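Local coordinates for methylmalonyl-CoA carboxyltransferase 12S subunit (Propionibacterium freudenreichii, PDB 1ON3) that transfers the carboxyl group of methylmalonyl-CoA to the biotin of the 1.3S subunit, as the hexameric core of transcarboxylase, at the interface of chains A and B. Numbering follows the deposited sequence. Chains: chain A/B, Methylmalonyl-CoA carboxyltransferase 12S subunit.

The interface of chains A and B. Residues chain A 165-166, 355, 359; chain B 516, 518-519.
A:Ser359 and B:His518 meet where the C-terminal tail of one 12S subunit lies against its neighbour, an example of subunit assembly in which side chains on each subunit find main-chain oxygens on the other.

Hydrogen bonds cross here from side chain to main-chain oxygen, and they run in opposite directions. The hydroxyl OG of A:Ser359 donates to the carbonyl O of B:His518 over 3.0 Å, approaching from above the carbonyl plane, 38° out of it. In return, the side-chain amine nitrogen NZ of B:Lys516 gives a bond of 2.8 Å to A:Ser165 O, this time in the carbonyl plane. The turn of the lysine chain about CG-CD (chi3 72°) swings CE and NZ towards that oxygen, with CD already beside it.

Within the tail, ND1 of B:His518 donates to B:Gly519 O at 2.9 Å. The acceptor lies almost in the ring plane and the bond is nearly straight (169° at the hydrogen), which should restrict rotation of the imidazole and tie the ring to the following residue. A:Ser359 OG also lies 3.2 Å from B:His518 ND1, but with the ND1 hydrogen turned to B:Gly519 O any bond there is at most secondary.

Other close approaches add to the join. The imidazole presents its CE1 corner to the helix in a C-H...O-type contact, 3.2 Å from A:Asn355 O, with the carbonyl carbon of A:Asn355 in plane at the ring edge. On the neighbouring stretch of tail, the CA of B:Gly519 packs 3.5 Å from A:Ser165 O. Replacing B:His518 with an alanine would probably leave B:Gly519 O without its ring donor and open a gap beside the carbonyl of A:Asn355, letting the tail move more freely.

The receiving surface combines the last turn of helix 344-359 with the loop that follows helix 148-164, so the tail of chain B bridges two separate parts of chain A. Two-fold symmetry repeats the contact with the chains exchanged, within the homohexameric core.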
loop_
_atom_site.group_PDB
_atom_site.type_symbol
_atom_site.label_atom_id
_atom_site.label_comp_id
_atom_site.label_asym_id
_atom_site.label_seq_id
_atom_site.Cartn_x
_atom_site.Cartn_y
_atom_site.Cartn_z
ATOM N N SER A 165 -14.802 12.530 -12.122
ATOM C CA SER A 165 -15.947 12.203 -11.281
ATOM C C SER A 165 -15.558 11.651 -9.919
ATOM O O SER A 165 -14.864 10.627 -9.815
ATOM C CB SER A 165 -16.875 11.215 -11.999
ATOM O OG SER A 165 -18.101 11.077 -11.304
ATOM N N GLY A 166 -16.020 12.331 -8.872
ATOM C CA GLY A 166 -15.711 11.908 -7.517
ATOM C C GLY A 166 -14.319 12.281 -7.010
ATOM O O GLY A 166 -13.951 11.893 -5.897
ATOM N N ASN A 355 -24.718 9.449 -2.893
ATOM C CA ASN A 355 -23.461 9.074 -3.550
ATOM C C ASN A 355 -22.494 10.239 -3.672
ATOM O O ASN A 355 -21.294 10.080 -3.428
ATOM C CB ASN A 355 -23.728 8.526 -4.946
ATOM C CG ASN A 355 -24.210 7.088 -4.927
ATOM O OD1 ASN A 355 -24.767 6.598 -5.911
ATOM N ND2 ASN A 355 -23.984 6.399 -3.814
ATOM N N SER A 359 -18.804 10.750 -1.830
ATOM C CA SER A 359 -17.574 10.980 -2.594
ATOM C C SER A 359 -16.770 12.148 -2.058
ATOM O O SER A 359 -15.538 12.120 -2.091
ATOM C CB SER A 359 -17.866 11.253 -4.076
ATOM O OG SER A 359 -18.091 10.047 -4.784
ATOM N N LYS B 516 -10.230 7.461 -5.652
ATOM C CA LYS B 516 -11.545 7.993 -5.304
ATOM C C LYS B 516 -12.317 6.886 -4.604
ATOM O O LYS B 516 -12.024 5.704 -4.812
ATOM C CB LYS B 516 -12.296 8.414 -6.577
ATOM C CG LYS B 516 -12.607 7.252 -7.534
ATOM C CD LYS B 516 -13.321 7.736 -8.823
ATOM C CE LYS B 516 -12.353 8.499 -9.723
ATOM N NZ LYS B 516 -12.971 8.962 -10.998
ATOM N N HIS B 518 -15.381 6.383 -5.147
ATOM C CA HIS B 518 -16.141 5.953 -6.322
ATOM C C HIS B 518 -16.509 7.210 -7.099
ATOM O O HIS B 518 -16.480 8.312 -6.547
ATOM C CB HIS B 518 -17.416 5.197 -5.905
ATOM C CG HIS B 518 -18.274 5.934 -4.921
ATOM N ND1 HIS B 518 -19.029 7.035 -5.264
ATOM C CD2 HIS B 518 -18.460 5.754 -3.590
ATOM C CE1 HIS B 518 -19.635 7.506 -4.186
ATOM N NE2 HIS B 518 -19.306 6.748 -3.157
ATOM N N GLY B 519 -16.823 7.049 -8.380
ATOM C CA GLY B 519 -17.225 8.179 -9.195
ATOM C C GLY B 519 -18.704 8.439 -8.958
ATOM O O GLY B 519 -19.301 7.809 -8.086
#